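Local coordinates for protein alcohol oxidase (Myceliophthora thermophila, PDB 6F74) that probably oxidises alcohol substrates with molecular oxygen, using a bound FAD, as a flavoprotein oxidase of the vanillyl-alcohol oxidase type, at residues Trp355-Pro360 with Val457-Pro462; Thr432-Ser437 with Tyr517-Val522; Pro462-Ser467 with Ser502-Pro507. All blocks are in the same frame, centred on the assembly; numbering follows the deposited sequence.

Contact 1 of 3, residues Trp355-Pro360 with Val457-Pro462; sequences WFRSFP and VVAGKP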
ATOM      1  N   TRP A 355      -5.637  16.592   6.384  1.00 19.90           N
ATOM      2  CA  TRP A 355      -6.594  17.627   6.719  1.00 20.26           C
ATOM      3  C   TRP A 355      -7.998  17.085   6.919  1.00 20.42           C
ATOM      4  O   TRP A 355      -8.348  15.998   6.415  1.00 20.25           O
ATOM      5  CB  TRP A 355      -6.579  18.764   5.675  1.00 20.43           C
ATOM      6  CG  TRP A 355      -7.037  18.410   4.250  1.00 20.40           C
ATOM      7  CD1 TRP A 355      -6.261  17.991   3.235  1.00 20.20           C
ATOM      8  CD2 TRP A 355      -8.370  18.526   3.713  1.00 20.69           C
ATOM      9  NE1 TRP A 355      -7.015  17.790   2.092  1.00 20.33           N
ATOM     10  CE2 TRP A 355      -8.314  18.129   2.360  1.00 20.63           C
ATOM     11  CE3 TRP A 355      -9.601  18.916   4.251  1.00 21.06           C
ATOM     12  CZ2 TRP A 355      -9.444  18.086   1.545  1.00 20.93           C
ATOM     13  CZ3 TRP A 355     -10.730  18.878   3.432  1.00 21.36           C
ATOM     14  CH2 TRP A 355     -10.644  18.469   2.098  1.00 21.29           C
ATOM     15  N   PHE A 356      -8.781  17.874   7.637  1.00 20.81           N
ATOM     16  CA  PHE A 356     -10.112  17.496   8.082  1.00 21.11           C
ATOM     17  C   PHE A 356     -10.968  18.732   8.067  1.00 21.60           C
ATOM     18  O   PHE A 356     -10.582  19.766   8.635  1.00 21.78           O
ATOM     19  CB  PHE A 356     -10.103  16.946   9.529  1.00 21.18           C
ATOM     20  CG  PHE A 356      -9.499  15.595   9.653  1.00 20.79           C
ATOM     21  CD1 PHE A 356     -10.275  14.463   9.459  1.00 20.75           C
ATOM     22  CD2 PHE A 356      -8.136  15.453   9.952  1.00 20.51           C
ATOM     23  CE1 PHE A 356      -9.698  13.198   9.537  1.00 20.40           C
ATOM     24  CE2 PHE A 356      -7.577  14.189  10.029  1.00 20.19           C
ATOM     25  CZ  PHE A 356      -8.353  13.063   9.832  1.00 20.13           C
ATOM     26  N   ARG A 357     -12.126  18.625   7.454  1.00 21.88           N
ATOM     27  CA  ARG A 357     -13.165  19.653   7.597  1.00 22.48           C
ATOM     28  C   ARG A 357     -13.730  19.680   9.000  1.00 22.86           C
ATOM     29  O   ARG A 357     -14.030  20.722   9.545  1.00 23.29           O
ATOM     30  CB  ARG A 357     -14.317  19.402   6.642  1.00 22.78           C
ATOM     31  CG  ARG A 357     -15.135  20.685   6.492  1.00 23.42           C
ATOM     32  CD  ARG A 357     -16.643  20.516   6.497  1.00 24.04           C
ATOM     33  NE  ARG A 357     -17.126  20.141   5.189  1.00 24.11           N
ATOM     34  CZ  ARG A 357     -17.560  20.979   4.251  1.00 24.52           C
ATOM     35  NH1 ARG A 357     -17.639  22.288   4.435  1.00 24.91           N
ATOM     36  NH2 ARG A 357     -17.942  20.428   3.087  1.00 24.58           N
ATOM     37  N   SER A 358     -13.884  18.502   9.569  1.00 22.73           N
ATOM     38  CA  SER A 358     -14.308  18.364  10.970  1.00 23.10           C
ATOM     39  C   SER A 358     -13.680  17.101  11.500  1.00 22.69           C
ATOM     40  O   SER A 358     -13.531  16.128  10.753  1.00 22.30           O
ATOM     41  CB  SER A 358     -15.835  18.233  11.036  1.00 23.71           C
ATOM     42  OG  SER A 358     -16.199  16.975  10.497  1.00 23.50           O
ATOM     43  N   PHE A 359     -13.346  17.121  12.783  1.00 22.85           N
ATOM     44  CA  PHE A 359     -12.618  16.017  13.439  1.00 22.55           C
ATOM     45  C   PHE A 359     -13.227  15.821  14.811  1.00 23.10           C
ATOM     46  O   PHE A 359     -13.681  16.784  15.406  1.00 23.62           O
ATOM     47  CB  PHE A 359     -11.144  16.418  13.572  1.00 22.19           C
ATOM     48  CG  PHE A 359     -10.235  15.299  13.939  1.00 21.83           C
ATOM     49  CD1 PHE A 359     -10.009  14.259  13.062  1.00 21.36           C
ATOM     50  CD2 PHE A 359      -9.574  15.289  15.167  1.00 22.00           C
ATOM     51  CE1 PHE A 359      -9.153  13.217  13.402  1.00 21.08           C
ATOM     52  CE2 PHE A 359      -8.678  14.268  15.487  1.00 21.73           C
ATOM     53  CZ  PHE A 359      -8.476  13.229  14.603  1.00 21.26           C
ATOM     54  N   PRO A 360     -13.238  14.590  15.340  1.00 23.04           N
ATOM     55  CA  PRO A 360     -13.916  14.437  16.644  1.00 23.68           C
ATOM     56  C   PRO A 360     -13.068  14.886  17.837  1.00 23.88           C
ATOM     57  O   PRO A 360     -12.960  14.174  18.809  1.00 24.10           O
ATOM     58  CB  PRO A 360     -14.250  12.939  16.695  1.00 23.58           C
ATOM     59  CG  PRO A 360     -13.202  12.303  15.856  1.00 22.81           C
ATOM     60  CD  PRO A 360     -12.864  13.285  14.758  1.00 22.51           C
ATOM     61  N   VAL A 457     -16.375  18.875  -1.983  1.00 23.90           N
ATOM     62  CA  VAL A 457     -16.891  17.492  -1.995  1.00 23.79           C
ATOM     63  C   VAL A 457     -16.066  16.484  -1.172  1.00 23.07           C
ATOM     64  O   VAL A 457     -16.634  15.757  -0.372  1.00 23.05           O
ATOM     65  CB  VAL A 457     -17.070  16.944  -3.431  1.00 23.99           C
ATOM     66  CG1 VAL A 457     -17.541  15.479  -3.406  1.00 23.85           C
ATOM     67  CG2 VAL A 457     -18.073  17.785  -4.201  1.00 24.83           C
ATOM     68  N   VAL A 458     -14.747  16.417  -1.391  1.00 22.54           N
ATOM     69  CA  VAL A 458     -13.904  15.458  -0.628  1.00 21.91           C
ATOM     70  C   VAL A 458     -13.780  15.796   0.884  1.00 21.79           C
ATOM     71  O   VAL A 458     -13.511  14.902   1.692  1.00 21.45           O
ATOM     72  CB  VAL A 458     -12.501  15.178  -1.252  1.00 21.44           C
ATOM     73  CG1 VAL A 458     -12.636  14.676  -2.662  1.00 21.59           C
ATOM     74  CG2 VAL A 458     -11.598  16.397  -1.192  1.00 21.42           C
ATOM     75  N   ALA A 459     -13.993  17.061   1.263  1.00 22.12           N
ATOM     76  CA  ALA A 459     -14.099  17.442   2.680  1.00 22.18           C
ATOM     77  C   ALA A 459     -15.192  16.655   3.422  1.00 22.41           C
ATOM     78  O   ALA A 459     -15.143  16.428   4.632  1.00 22.35           O
ATOM     79  CB  ALA A 459     -14.360  18.945   2.797  1.00 22.62           C
ATOM     80  N   GLY A 460     -16.208  16.257   2.665  1.00 22.77           N
ATOM     81  CA  GLY A 460     -17.239  15.394   3.208  1.00 23.03           C
ATOM     82  C   GLY A 460     -18.254  16.169   3.993  1.00 23.69           C
ATOM     83  O   GLY A 460     -18.189  17.403   4.104  1.00 23.95           O
ATOM     84  N   LYS A 461     -19.176  15.406   4.561  1.00 24.00           N
ATOM     85  CA  LYS A 461     -20.281  15.941   5.321  1.00 24.74           C
ATOM     86  C   LYS A 461     -19.746  16.246   6.726  1.00 24.61           C
ATOM     87  O   LYS A 461     -19.135  15.374   7.380  1.00 24.15           O
ATOM     88  CB  LYS A 461     -21.409  14.906   5.410  1.00 25.16           C
ATOM     89  CG  LYS A 461     -21.750  14.160   4.105  1.00 25.15           C
ATOM     90  CD  LYS A 461     -23.194  13.623   4.110  1.00 25.92           C
ATOM     91  CE  LYS A 461     -23.531  13.024   2.756  1.00 26.00           C
ATOM     92  NZ  LYS A 461     -24.727  12.121   2.799  1.00 26.58           N
ATOM     93  N   PRO A 462     -19.976  17.471   7.225  1.00 25.06           N
ATOM     94  CA  PRO A 462     -19.504  17.836   8.581  1.00 25.03           C
ATOM     95  C   PRO A 462     -19.848  16.859   9.729  1.00 25.16           C
ATOM     96  O   PRO A 462     -19.187  16.933  10.783  1.00 25.00           O
ATOM     97  CB  PRO A 462     -20.184  19.173   8.813  1.00 25.76           C
ATOM     98  CG  PRO A 462     -20.237  19.792   7.447  1.00 25.79           C
ATOM     99  CD  PRO A 462     -20.517  18.634   6.496  1.00 25.58           C
TER
HETATM  100  O   HOH W   1     -13.080  16.615   6.136  1.00 17.02           O
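W355 and A459 meet at the close-packed end of this contact. The six-membered part of the indole presents its edge to the alanine: A459 CB lies in the ring plane, 3.7 Å from CZ3. The same edge runs on to V458, whose CG2 is 3.9 Å from CZ2, also near the ring plane, with the two side chains at about a right angle. L331 of helix 328-346 touches both W355 and A459, which makes this end a buried apolar one. R357 follows as its polar border. Its guanidinium holds a single backbone oxygen side-on, with NE 3.1 Å and NH2 3.2 Å from G460 O; the two nitrogens reach that oxygen from opposite faces of its carbonyl plane. NH2 also forms a salt bridge with E456, so the arginine ties its charge to helix 448-458 as well as to the turn that follows. In fold terms, strand 349-356 of the seven-stranded antiparallel sheet, a feature of the cap domain in VAO-type oxidases, runs out here beside the end of that helix. G460, with positive phi (81°), is the first residue to leave helical geometry, and its carbonyl faces the arginine. A water accepts from R357 N and also lies within hydrogen-bonding distance of A459 O, between the two backbones. Farther out the contact meets solvent: P462 is exposed and S358 partly so. CG of P462 lies over one face of the guanidinium, 3.9 Å from R357 NE. Next to it, S358 OG, set between its own backbone N and carbonyl carbon (chi1 70°), donates to P462 O at 3.0 Å, approaching from above the carbonyl plane, 43° out of it.

Contact 2 of 3, residues Thr432-Ser437 with Tyr517-Val522; sequences TSIITS and YVQHQV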
ATOM      1  N   THR A 432     -10.902  -1.473   8.492  1.00 18.91           N
ATOM      2  CA  THR A 432     -11.121  -1.612   7.056  1.00 18.75           C
ATOM      3  C   THR A 432     -10.817  -0.290   6.341  1.00 18.69           C
ATOM      4  O   THR A 432     -11.180   0.796   6.801  1.00 18.90           O
ATOM      5  CB  THR A 432     -12.572  -2.072   6.740  1.00 19.06           C
ATOM      6  OG1 THR A 432     -12.811  -3.333   7.354  1.00 19.14           O
ATOM      7  CG2 THR A 432     -12.802  -2.245   5.234  1.00 18.97           C
ATOM      8  N   SER A 433     -10.149  -0.400   5.200  1.00 18.43           N
ATOM      9  CA  SER A 433      -9.821   0.763   4.372  1.00 18.40           C
ATOM     10  C   SER A 433     -10.871   0.905   3.288  1.00 18.61           C
ATOM     11  O   SER A 433     -11.160  -0.068   2.579  1.00 18.59           O
ATOM     12  CB  SER A 433      -8.447   0.591   3.729  1.00 18.11           C
ATOM     13  OG  SER A 433      -8.083   1.825   3.157  1.00 18.14           O
ATOM     14  N   ILE A 434     -11.468   2.087   3.226  1.00 18.86           N
ATOM     15  CA  ILE A 434     -12.394   2.467   2.145  1.00 19.15           C
ATOM     16  C   ILE A 434     -11.965   3.853   1.694  1.00 19.19           C
ATOM     17  O   ILE A 434     -12.380   4.869   2.240  1.00 19.42           O
ATOM     18  CB  ILE A 434     -13.886   2.465   2.570  1.00 19.60           C
ATOM     19  CG1 ILE A 434     -14.198   1.178   3.353  1.00 19.58           C
ATOM     20  CG2 ILE A 434     -14.765   2.616   1.320  1.00 19.94           C
ATOM     21  CD1 ILE A 434     -15.650   1.012   3.730  1.00 20.09           C
ATOM     22  N   ILE A 435     -11.061   3.858   0.714  1.00 19.00           N
ATOM     23  CA  ILE A 435     -10.473   5.074   0.192  1.00 19.04           C
ATOM     24  C   ILE A 435     -10.536   5.090  -1.322  1.00 19.20           C
ATOM     25  O   ILE A 435     -10.775   4.049  -1.980  1.00 19.21           O
ATOM     26  CB  ILE A 435      -9.004   5.252   0.668  1.00 18.72           C
ATOM     27  CG1 ILE A 435      -8.119   4.099   0.170  1.00 18.46           C
ATOM     28  CG2 ILE A 435      -8.953   5.354   2.193  1.00 18.65           C
ATOM     29  CD1 ILE A 435      -6.618   4.251   0.415  1.00 18.25           C
ATOM     30  N   THR A 436     -10.314   6.283  -1.863  1.00 19.37           N
ATOM     31  CA  THR A 436     -10.118   6.471  -3.315  1.00 19.57           C
ATOM     32  C   THR A 436      -8.869   7.320  -3.508  1.00 19.47           C
ATOM     33  O   THR A 436      -8.530   8.151  -2.654  1.00 19.38           O
ATOM     34  CB  THR A 436     -11.347   7.138  -3.968  1.00 20.09           C
ATOM     35  OG1 THR A 436     -11.130   7.318  -5.360  1.00 20.34           O
ATOM     36  CG2 THR A 436     -11.686   8.508  -3.272  1.00 20.26           C
ATOM     37  N   SER A 437      -8.129   7.086  -4.587  1.00 19.51           N
ATOM     38  CA  SER A 437      -6.927   7.885  -4.842  1.00 19.49           C
ATOM     39  C   SER A 437      -6.955   8.388  -6.275  1.00 19.91           C
ATOM     40  O   SER A 437      -7.529   7.747  -7.188  1.00 20.14           O
ATOM     41  CB  SER A 437      -5.633   7.124  -4.536  1.00 19.17           C
ATOM     42  OG  SER A 437      -5.541   5.850  -5.163  1.00 19.13           O
ATOM     43  N   TYR A 517     -23.390   1.961   1.766  1.00 23.97           N
ATOM     44  CA  TYR A 517     -23.554   3.425   1.860  1.00 24.27           C
ATOM     45  C   TYR A 517     -22.187   4.114   1.867  1.00 23.56           C
ATOM     46  O   TYR A 517     -21.954   5.052   1.123  1.00 23.59           O
ATOM     47  CB  TYR A 517     -24.393   3.850   3.103  1.00 24.85           C
ATOM     48  CG  TYR A 517     -24.319   5.346   3.323  1.00 25.04           C
ATOM     49  CD1 TYR A 517     -25.076   6.218   2.555  1.00 25.68           C
ATOM     50  CD2 TYR A 517     -23.437   5.890   4.245  1.00 24.60           C
ATOM     51  CE1 TYR A 517     -24.994   7.607   2.726  1.00 25.87           C
ATOM     52  CE2 TYR A 517     -23.316   7.270   4.423  1.00 24.76           C
ATOM     53  CZ  TYR A 517     -24.099   8.129   3.667  1.00 25.38           C
ATOM     54  OH  TYR A 517     -23.935   9.515   3.833  1.00 25.54           O
ATOM     55  N   VAL A 518     -21.279   3.654   2.708  1.00 22.98           N
ATOM     56  CA  VAL A 518     -19.950   4.272   2.785  1.00 22.36           C
ATOM     57  C   VAL A 518     -19.163   4.060   1.494  1.00 21.96           C
ATOM     58  O   VAL A 518     -18.526   4.990   1.014  1.00 21.81           O
ATOM     59  CB  VAL A 518     -19.155   3.780   4.004  1.00 21.92           C
ATOM     60  CG1 VAL A 518     -17.729   4.333   3.986  1.00 21.33           C
ATOM     61  CG2 VAL A 518     -19.847   4.216   5.284  1.00 22.39           C
ATOM     62  N   GLN A 519     -19.193   2.852   0.947  1.00 21.83           N
ATOM     63  CA  GLN A 519     -18.471   2.561  -0.299  1.00 21.53           C
ATOM     64  C   GLN A 519     -18.953   3.446  -1.448  1.00 21.98           C
ATOM     65  O   GLN A 519     -18.142   3.923  -2.250  1.00 21.77           O
ATOM     66  CB  GLN A 519     -18.617   1.083  -0.713  1.00 21.45           C
ATOM     67  CG  GLN A 519     -17.752   0.700  -1.902  1.00 21.14           C
ATOM     68  CD  GLN A 519     -16.274   0.882  -1.589  1.00 20.52           C
ATOM     69  OE1 GLN A 519     -15.717   0.102  -0.829  1.00 20.15           O
ATOM     70  NE2 GLN A 519     -15.647   1.930  -2.139  1.00 20.47           N
ATOM     71  N   HIS A 520     -20.266   3.665  -1.509  1.00 22.67           N
ATOM     72  CA  HIS A 520     -20.869   4.569  -2.479  1.00 23.24           C
ATOM     73  C   HIS A 520     -20.429   6.019  -2.327  1.00 23.22           C
ATOM     74  O   HIS A 520     -20.209   6.692  -3.325  1.00 23.37           O
ATOM     75  CB  HIS A 520     -22.399   4.527  -2.379  1.00 24.07           C
ATOM     76  CG  HIS A 520     -23.092   5.415  -3.374  1.00 24.78           C
ATOM     77  ND1 HIS A 520     -23.390   5.003  -4.656  1.00 25.11           N
ATOM     78  CD2 HIS A 520     -23.479   6.710  -3.294  1.00 25.23           C
ATOM     79  CE1 HIS A 520     -23.967   5.995  -5.308  1.00 25.78           C
ATOM     80  NE2 HIS A 520     -24.018   7.044  -4.510  1.00 25.84           N
ATOM     81  N   GLN A 521     -20.344   6.515  -1.095  1.00 23.11           N
ATOM     82  CA  GLN A 521     -19.807   7.853  -0.873  1.00 23.04           C
ATOM     83  C   GLN A 521     -18.360   7.945  -1.357  1.00 22.39           C
ATOM     84  O   GLN A 521     -18.013   8.889  -2.039  1.00 22.48           O
ATOM     85  CB  GLN A 521     -19.886   8.255   0.602  1.00 23.03           C
ATOM     86  CG  GLN A 521     -21.320   8.456   1.152  1.00 23.80           C
ATOM     87  CD  GLN A 521     -22.123   9.485   0.401  1.00 24.50           C
ATOM     88  OE1 GLN A 521     -21.732  10.635   0.323  1.00 24.51           O
ATOM     89  NE2 GLN A 521     -23.246   9.070  -0.179  1.00 25.15           N
ATOM     90  N   VAL A 522     -17.526   6.958  -1.016  1.00 21.81           N
ATOM     91  CA  VAL A 522     -16.129   6.973  -1.400  1.00 21.26           C
ATOM     92  C   VAL A 522     -15.954   6.872  -2.907  1.00 21.38           C
ATOM     93  O   VAL A 522     -15.221   7.680  -3.496  1.00 21.33           O
ATOM     94  CB  VAL A 522     -15.329   5.885  -0.684  1.00 20.71           C
ATOM     95  CG1 VAL A 522     -13.873   5.841  -1.164  1.00 20.23           C
ATOM     96  CG2 VAL A 522     -15.333   6.168   0.829  1.00 20.63           C
TER
HETATM   97  O   HOH W   2     -12.887   1.894  -2.113  1.00 11.30           O
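I434 and V522 bury the most surface here, pressing methyl to methyl with I434 CG2 3.6 Å from V522 CG2. That isoleucine branch is anti to its backbone N and also meets the flat amide end of Q519, whose OE1 is 3.4 Å away. The longer branch of I434 goes elsewhere: CD1 reaches V518 CG1 at 3.9 Å, one turn earlier on the helix, so the two arms of the side chain span V518 and V522. V522 in turn sets its two methyls against backbone. CG2 is 3.5 Å from I434 O, while CG1, anti to the valine N (chi1 176°), lies 3.4 Å from I435 C. The pairing packs helix 512-533 against strand 435-440, an outermost strand of the seven-stranded antiparallel sheet, in the layered helix-on-sheet manner of VAO-type cap domains. An alanine at V522 would probably leave a gap beside I434 CG2 and the I435 carbonyl carbon, giving the isoleucine room to shift. T436 points to the same side, its CG2 3.6 Å from V522 O, and further along it touches K526 and L530 of the same helix. I435 points away from the helix, and its side chain touches I501 and lies about 9 Å from the bound FAD. No direct hydrogen bond joins the segments; instead a water donates to I435 O and accepts from Q519 NE2, at 2.8 Å from that nitrogen. The same NE2 is hydrogen-bonded to T523 OG1.

Contact 3 of 3, residues Pro462-Ser467 with Ser502-Pro507; sequences PEEVSS and SGQGIP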
ATOM      1  N   PRO A 462     -19.976  17.471   7.225  1.00 25.06           N
ATOM      2  CA  PRO A 462     -19.504  17.836   8.581  1.00 25.03           C
ATOM      3  C   PRO A 462     -19.848  16.859   9.729  1.00 25.16           C
ATOM      4  O   PRO A 462     -19.187  16.933  10.783  1.00 25.00           O
ATOM      5  CB  PRO A 462     -20.184  19.173   8.813  1.00 25.76           C
ATOM      6  CG  PRO A 462     -20.237  19.792   7.447  1.00 25.79           C
ATOM      7  CD  PRO A 462     -20.517  18.634   6.496  1.00 25.58           C
ATOM      8  N   GLU A 463     -20.820  15.970   9.514  1.00 25.47           N
ATOM      9  CA  GLU A 463     -21.251  14.969  10.478  1.00 25.67           C
ATOM     10  C   GLU A 463     -20.381  13.718  10.376  1.00 24.90           C
ATOM     11  O   GLU A 463     -20.264  12.944  11.350  1.00 24.87           O
ATOM     12  CB  GLU A 463     -22.707  14.539  10.222  1.00 26.42           C
ATOM     13  CG  GLU A 463     -23.714  15.496   9.504  1.00 27.15           C
ATOM     14  CD  GLU A 463     -24.404  14.784   8.314  1.00 27.28           C
ATOM     15  OE1 GLU A 463     -24.760  13.563   8.438  1.00 27.27           O
ATOM     16  OE2 GLU A 463     -24.612  15.439   7.248  1.00 27.45           O
ATOM     17  N   GLU A 464     -19.806  13.490   9.188  1.00 24.34           N
ATOM     18  CA  GLU A 464     -19.061  12.279   8.928  1.00 23.68           C
ATOM     19  C   GLU A 464     -17.576  12.641   8.799  1.00 23.00           C
ATOM     20  O   GLU A 464     -17.215  13.607   8.049  1.00 22.91           O
ATOM     21  CB  GLU A 464     -19.563  11.623   7.634  1.00 23.64           C
ATOM     22  CG  GLU A 464     -21.069  11.396   7.576  1.00 24.42           C
ATOM     23  CD  GLU A 464     -21.463  10.599   6.293  1.00 24.36           C
ATOM     24  OE1 GLU A 464     -20.638  10.505   5.342  1.00 23.82           O
ATOM     25  OE2 GLU A 464     -22.616  10.090   6.175  1.00 24.94           O
ATOM     26  N   VAL A 465     -16.729  11.888   9.516  1.00 22.58           N
ATOM     27  CA  VAL A 465     -15.292  12.082   9.425  1.00 21.99           C
ATOM     28  C   VAL A 465     -14.799  11.556   8.094  1.00 21.52           C
ATOM     29  O   VAL A 465     -15.033  10.395   7.753  1.00 21.38           O
ATOM     30  CB  VAL A 465     -14.505  11.384  10.543  1.00 21.76           C
ATOM     31  CG1 VAL A 465     -13.015  11.772  10.439  1.00 21.28           C
ATOM     32  CG2 VAL A 465     -15.060  11.820  11.899  1.00 22.33           C
ATOM     33  N   SER A 466     -14.119  12.428   7.355  1.00 21.33           N
ATOM     34  CA  SER A 466     -13.513  12.107   6.100  1.00 20.95           C
ATOM     35  C   SER A 466     -12.008  12.371   6.260  1.00 20.52           C
ATOM     36  O   SER A 466     -11.579  13.492   6.599  1.00 20.61           O
ATOM     37  CB  SER A 466     -14.142  12.936   4.975  1.00 21.27           C
ATOM     38  OG  SER A 466     -15.494  12.537   4.744  1.00 21.71           O
ATOM     39  N   SER A 467     -11.211  11.336   6.019  1.00 20.10           N
ATOM     40  CA  SER A 467      -9.769  11.503   5.945  1.00 19.75           C
ATOM     41  C   SER A 467      -9.411  11.995   4.538  1.00 19.68           C
ATOM     42  O   SER A 467      -9.842  11.393   3.529  1.00 19.67           O
ATOM     43  CB  SER A 467      -9.088  10.178   6.153  1.00 19.41           C
ATOM     44  OG  SER A 467      -9.504   9.318   5.082  1.00 19.31           O
ATOM     45  N   SER A 502      -8.821  10.278  -0.420  1.00 19.47           N
ATOM     46  CA  SER A 502      -9.971  10.653   0.412  1.00 19.71           C
ATOM     47  C   SER A 502     -10.683   9.376   0.818  1.00 19.65           C
ATOM     48  O   SER A 502     -10.851   8.483   0.013  1.00 19.61           O
ATOM     49  CB  SER A 502     -10.901  11.583  -0.352  1.00 20.17           C
ATOM     50  OG  SER A 502     -11.968  12.058   0.462  1.00 20.48           O
ATOM     51  N   GLY A 503     -11.099   9.271   2.068  1.00 19.67           N
ATOM     52  CA  GLY A 503     -11.730   8.013   2.539  1.00 19.65           C
ATOM     53  C   GLY A 503     -12.629   8.226   3.746  1.00 19.94           C
ATOM     54  O   GLY A 503     -12.663   9.316   4.315  1.00 20.13           O
ATOM     55  N   GLN A 504     -13.358   7.167   4.119  1.00 20.03           N
ATOM     56  CA  GLN A 504     -14.165   7.141   5.344  1.00 20.35           C
ATOM     57  C   GLN A 504     -14.074   5.760   5.952  1.00 20.18           C
ATOM     58  O   GLN A 504     -13.827   4.781   5.260  1.00 19.93           O
ATOM     59  CB  GLN A 504     -15.659   7.403   5.067  1.00 20.93           C
ATOM     60  CG  GLN A 504     -15.914   8.489   4.069  1.00 21.16           C
ATOM     61  CD  GLN A 504     -17.401   8.799   3.875  1.00 21.84           C
ATOM     62  OE1 GLN A 504     -17.766   9.453   2.907  1.00 22.11           O
ATOM     63  NE2 GLN A 504     -18.260   8.311   4.777  1.00 22.19           N
ATOM     64  N   GLY A 505     -14.343   5.685   7.250  1.00 20.39           N
ATOM     65  CA  GLY A 505     -14.417   4.426   7.986  1.00 20.36           C
ATOM     66  C   GLY A 505     -15.828   3.872   8.098  1.00 20.83           C
ATOM     67  O   GLY A 505     -16.810   4.580   7.828  1.00 21.28           O
ATOM     68  N   ILE A 506     -15.906   2.612   8.516  1.00 20.79           N
ATOM     69  CA  ILE A 506     -17.139   1.946   8.865  1.00 21.28           C
ATOM     70  C   ILE A 506     -16.968   1.415  10.287  1.00 21.42           C
ATOM     71  O   ILE A 506     -15.830   1.140  10.708  1.00 21.03           O
ATOM     72  CB  ILE A 506     -17.505   0.758   7.935  1.00 21.18           C
ATOM     73  CG1 ILE A 506     -16.290  -0.158   7.660  1.00 20.56           C
ATOM     74  CG2 ILE A 506     -18.042   1.289   6.629  1.00 21.30           C
ATOM     75  CD1 ILE A 506     -16.567  -1.391   6.813  1.00 20.46           C
ATOM     76  N   PRO A 507     -18.078   1.256  11.019  1.00 22.05           N
ATOM     77  CA  PRO A 507     -17.997   0.591  12.322  1.00 22.27           C
ATOM     78  C   PRO A 507     -17.271  -0.743  12.242  1.00 21.83           C
ATOM     79  O   PRO A 507     -17.257  -1.402  11.190  1.00 21.52           O
ATOM     80  CB  PRO A 507     -19.490   0.370  12.714  1.00 23.06           C
ATOM     81  CG  PRO A 507     -20.252   1.380  11.916  1.00 23.32           C
ATOM     82  CD  PRO A 507     -19.481   1.507  10.624  1.00 22.65           C
TER
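An antiparallel beta pairing begins at this contact, where the loop leading into strand 467-472 comes alongside the end of strand 498-503. S467 and G503 form a hydrogen-bonded pair: S467 N donates to G503 O at 3.0 Å, and G503 N to S467 O at 2.9 Å. S467 OG, between its backbone N and carbonyl carbon (chi1 62°), adds a weak bond to G503 O. Two CA-H...O contacts flank the pair, S466 CA to G503 O at 3.4 Å and S502 CA to S467 O at 3.2 Å. Beyond S466 side chains take over. Q504 and E464, both extended beyond CG, bring NE2 and OE1 to 3.3 Å in a weak hydrogen bond, the amide and carboxylate planes 63° apart. Stronger partners lie on helix 512-533: Y517 OH for E464 OE2, and K526 NZ for both Q504 OE1 and S466 OG. On its other side strand 498-503 pairs with strand 435-440, through S502 with T436, so strand 498-503 lies between strands 467-472 and 435-440, part of the antiparallel sheet of the cap domain of VAO-type oxidases.

All three contacts serve the same seven-stranded antiparallel sheet and differ in what they add to it. Contact 3, partly buried, is the one where strands pair, through backbone bonds at one end, with side-chain polar contacts beyond. Contact 2 is the buried one, an apolar seam between an outermost strand and helix 512-533, and it lies nearest the flavin. Contact 1, farthest from the centre of the chain, mixes an apolar edge with an arginine grip at a helix end and opens toward the surface. P462 belongs to both contact 1 and contact 3. Y517 of contact 2 ties the three together, its OH probably hydrogen-bonded to K461 NZ of contact 1 as well as meeting E464 of contact 3.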